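Local coordinates for tRNA (guanine(9)-N1)-methyltransferase (Schizosaccharomyces pombe, PDB 4JWH), which catalyses the S-adenosyl-L-methionine-dependent methylation of N1 of guanosine at position 9 in cytoplasmic tRNA, at residues K250-V254 with N255-E259. Residues are numbered along the deposited sequence; the frame is centred on the assembly and turned at random.
Sequences KILTV and NQVFE. With SAH (S-adenosyl-L-homocysteine), chain C.
Thr-253 and Gln-256 form a capping box that starts helix 254-267 directly after one of the cofactor-binding loops of this SPOUT-type methyltransferase. The backbone N of Gln-256 donates to OG1 of Thr-253, and the return bond, from Thr-253 N to Gln-256 OE1 (3.1 Å), is nearly straight at 172° and uses an in-plane lone pair of the amide oxygen. With chi1 at 68°, OG1 of Thr-253 sits between its own N and carbonyl carbon, turned to the first turn of the helix. There the hydroxyl also donates to Asn-255 OD1 (2.8 Å), arriving from above the amide plane, not on a lone pair. The other end of the same amide, ND2, gives an almost linear bond to Glu-259 OE1 (3.0 Å), one helical turn on, so the Asn-255 amide is held at both ends. Replacing Asn-255 by alanine removes both ends of this bridge and would probably leave the Thr-253 hydroxyl without its acceptor and the Glu-259 carboxylate without its amide partner, free to turn.

The buried side is closely packed: CB of Leu-252 rests on CG2 of Val-257 (3.8 Å) beside the adenine, while Val-254, Val-257 and Phe-258 meet Ile-211 of strand 208-212. Toward Lys-250 the loop opens to solvent, yet the carbonyl O of that exposed residue accepts from N6 of S-adenosyl-L-homocysteine. Leu-252 N reads the same adenine edge through N7 (3.1 Å), while CG2 of Val-257 approaches the purine at N9, 3.5 Å away.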
ATOM      1  N   LYS A 250      10.241  12.395   0.705  1.00 37.63           N
ATOM      2  CA  LYS A 250       9.789  11.928   2.012  1.00 36.94           C
ATOM      3  C   LYS A 250       8.431  11.186   1.911  1.00 36.90           C
ATOM      4  O   LYS A 250       8.239  10.094   2.480  1.00 36.24           O
ATOM      5  CB  LYS A 250       9.694  13.111   2.987  1.00 37.52           C
ATOM      6  N   ILE A 251       7.488  11.780   1.184  1.00 36.12           N
ATOM      7  CA  ILE A 251       6.180  11.150   1.025  1.00 34.63           C
ATOM      8  C   ILE A 251       6.091  10.490  -0.359  1.00 33.46           C
ATOM      9  O   ILE A 251       6.134  11.144  -1.412  1.00 33.19           O
ATOM     10  CB  ILE A 251       5.006  12.112   1.366  1.00 35.51           C
ATOM     11  CG1 ILE A 251       5.063  12.523   2.844  1.00 35.37           C
ATOM     12  CG2 ILE A 251       3.658  11.426   1.172  1.00 35.11           C
ATOM     13  CD1 ILE A 251       6.153  13.537   3.227  1.00 36.73           C
ATOM     14  N   LEU A 252       6.018   9.168  -0.345  1.00 30.91           N
ATOM     15  CA  LEU A 252       6.077   8.415  -1.589  1.00 28.65           C
ATOM     16  C   LEU A 252       4.662   8.122  -2.092  1.00 26.35           C
ATOM     17  O   LEU A 252       3.693   8.330  -1.361  1.00 25.36           O
ATOM     18  CB  LEU A 252       6.867   7.129  -1.367  1.00 29.32           C
ATOM     19  CG  LEU A 252       8.286   7.261  -0.787  1.00 30.93           C
ATOM     20  CD1 LEU A 252       8.860   5.895  -0.501  1.00 31.45           C
ATOM     21  CD2 LEU A 252       9.200   8.028  -1.724  1.00 30.72           C
ATOM     22  N   THR A 253       4.551   7.647  -3.328  1.00 23.96           N
ATOM     23  CA  THR A 253       3.251   7.339  -3.899  1.00 22.91           C
ATOM     24  C   THR A 253       2.782   5.973  -3.349  1.00 22.04           C
ATOM     25  O   THR A 253       3.588   5.199  -2.799  1.00 20.74           O
ATOM     26  CB  THR A 253       3.289   7.270  -5.441  1.00 23.17           C
ATOM     27  OG1 THR A 253       4.052   6.127  -5.850  1.00 19.98           O
ATOM     28  CG2 THR A 253       3.875   8.566  -6.068  1.00 23.66           C
ATOM     29  N   VAL A 254       1.488   5.690  -3.510  1.00 21.22           N
ATOM     30  CA  VAL A 254       0.923   4.394  -3.109  1.00 20.39           C
ATOM     31  C   VAL A 254       1.764   3.237  -3.669  1.00 19.50           C
ATOM     32  O   VAL A 254       2.200   2.360  -2.923  1.00 17.46           O
ATOM     33  CB  VAL A 254      -0.544   4.255  -3.556  1.00 21.31           C
ATOM     34  CG1 VAL A 254      -1.063   2.834  -3.277  1.00 20.53           C
ATOM     35  CG2 VAL A 254      -1.430   5.334  -2.884  1.00 19.70           C
ATOM     36  N   ASN A 255       2.033   3.258  -4.975  1.00 19.20           N
ATOM     37  CA  ASN A 255       2.759   2.138  -5.582  1.00 19.78           C
ATOM     38  C   ASN A 255       4.224   2.113  -5.178  1.00 18.73           C
ATOM     39  O   ASN A 255       4.803   1.050  -5.095  1.00 19.06           O
ATOM     40  CB  ASN A 255       2.659   2.103  -7.121  1.00 19.68           C
ATOM     41  CG  ASN A 255       3.359   3.282  -7.768  1.00 21.37           C
ATOM     42  OD1 ASN A 255       2.853   4.387  -7.713  1.00 26.61           O
ATOM     43  ND2 ASN A 255       4.575   3.064  -8.295  1.00 20.24           N
ATOM     44  N   GLN A 256       4.833   3.265  -4.950  1.00 17.77           N
ATOM     45  CA  GLN A 256       6.237   3.265  -4.489  1.00 18.15           C
ATOM     46  C   GLN A 256       6.363   2.577  -3.125  1.00 17.99           C
ATOM     47  O   GLN A 256       7.282   1.787  -2.875  1.00 18.22           O
ATOM     48  CB  GLN A 256       6.814   4.684  -4.435  1.00 17.46           C
ATOM     49  CG  GLN A 256       7.203   5.230  -5.817  1.00 18.89           C
ATOM     50  CD  GLN A 256       7.644   6.681  -5.762  1.00 24.05           C
ATOM     51  OE1 GLN A 256       7.117   7.466  -4.973  1.00 22.96           O
ATOM     52  NE2 GLN A 256       8.619   7.046  -6.609  1.00 24.22           N
ATOM     53  N   VAL A 257       5.424   2.867  -2.243  1.00 18.41           N
ATOM     54  CA  VAL A 257       5.454   2.295  -0.896  1.00 18.32           C
ATOM     55  C   VAL A 257       5.213   0.799  -1.012  1.00 18.39           C
ATOM     56  O   VAL A 257       5.942   0.001  -0.452  1.00 18.06           O
ATOM     57  CB  VAL A 257       4.350   2.949  -0.019  1.00 19.11           C
ATOM     58  CG1 VAL A 257       4.158   2.165   1.281  1.00 16.97           C
ATOM     59  CG2 VAL A 257       4.747   4.396   0.280  1.00 18.70           C
ATOM     60  N   PHE A 258       4.200   0.416  -1.780  1.00 18.85           N
ATOM     61  CA  PHE A 258       3.942  -1.021  -1.996  1.00 18.46           C
ATOM     62  C   PHE A 258       5.178  -1.751  -2.516  1.00 19.15           C
ATOM     63  O   PHE A 258       5.567  -2.807  -1.992  1.00 19.08           O
ATOM     64  CB  PHE A 258       2.768  -1.289  -2.944  1.00 17.68           C
ATOM     65  CG  PHE A 258       2.499  -2.751  -3.113  1.00 18.41           C
ATOM     66  CD1 PHE A 258       1.658  -3.408  -2.230  1.00 17.54           C
ATOM     67  CD2 PHE A 258       3.167  -3.489  -4.083  1.00 17.98           C
ATOM     68  CE1 PHE A 258       1.442  -4.806  -2.338  1.00 16.59           C
ATOM     69  CE2 PHE A 258       2.982  -4.874  -4.185  1.00 17.46           C
ATOM     70  CZ  PHE A 258       2.110  -5.521  -3.297  1.00 17.86           C
ATOM     71  N   GLU A 259       5.773  -1.205  -3.581  1.00 18.56           N
ATOM     72  CA  GLU A 259       6.951  -1.788  -4.198  1.00 18.74           C
ATOM     73  C   GLU A 259       8.107  -1.918  -3.201  1.00 18.23           C
ATOM     74  O   GLU A 259       8.852  -2.928  -3.190  1.00 18.56           O
ATOM     75  CB  GLU A 259       7.371  -0.946  -5.416  1.00 19.00           C
ATOM     76  CG  GLU A 259       6.403  -1.020  -6.608  1.00 23.44           C
ATOM     77  CD  GLU A 259       6.630   0.139  -7.586  1.00 29.71           C
ATOM     78  OE1 GLU A 259       5.823   0.313  -8.506  1.00 27.52           O
ATOM     79  OE2 GLU A 259       7.610   0.917  -7.393  1.00 33.00           O
TER
HETATM   80  N   SAH C 401      -1.235  13.154   3.144  1.00 20.00           N
HETATM   81  CA  SAH C 401      -1.480  11.757   2.817  1.00 20.00           C
HETATM   82  CB  SAH C 401      -0.651  11.462   1.538  1.00 20.00           C
HETATM   83  CG  SAH C 401      -0.026  10.131   1.593  1.00 20.00           C
HETATM   84  SD  SAH C 401       0.857   9.358   0.294  1.00 20.00           S
HETATM   85  C   SAH C 401      -1.323  10.955   4.101  1.00 20.00           C
HETATM   86  O   SAH C 401      -0.918   9.836   4.199  1.00 20.00           O
HETATM   87  OXT SAH C 401      -1.689  11.436   5.132  1.00 20.00           O
HETATM   88  C5' SAH C 401      -0.001   7.842   0.157  1.00 20.00           C
HETATM   89  C4' SAH C 401       0.320   6.741   1.161  1.00 20.00           C
HETATM   90  O4' SAH C 401       1.610   6.231   1.021  1.00 20.00           O
HETATM   91  C3' SAH C 401       0.182   7.086   2.649  1.00 20.00           C
HETATM   92  O3' SAH C 401      -1.142   7.043   3.095  1.00 20.00           O
HETATM   93  C2' SAH C 401       1.061   6.093   3.325  1.00 20.00           C
HETATM   94  O2' SAH C 401       0.319   4.936   3.541  1.00 20.00           O
HETATM   95  C1' SAH C 401       2.123   5.894   2.277  1.00 20.00           C
HETATM   96  N9  SAH C 401       3.378   6.607   2.573  1.00 20.00           N
HETATM   97  C8  SAH C 401       3.926   7.542   1.850  1.00 20.00           C
HETATM   98  N7  SAH C 401       5.077   7.935   2.327  1.00 20.00           N
HETATM   99  C5  SAH C 401       5.306   7.207   3.376  1.00 20.00           C
HETATM  100  C6  SAH C 401       6.362   7.090   4.383  1.00 20.00           C
HETATM  101  N6  SAH C 401       7.414   7.865   4.331  1.00 20.00           N
HETATM  102  N1  SAH C 401       6.215   6.196   5.330  1.00 20.00           N
HETATM  103  C2  SAH C 401       5.155   5.411   5.386  1.00 20.00           C
HETATM  104  N3  SAH C 401       4.163   5.466   4.534  1.00 20.00           N
HETATM  105  C4  SAH C 401       4.178   6.322   3.520  1.00 20.00           C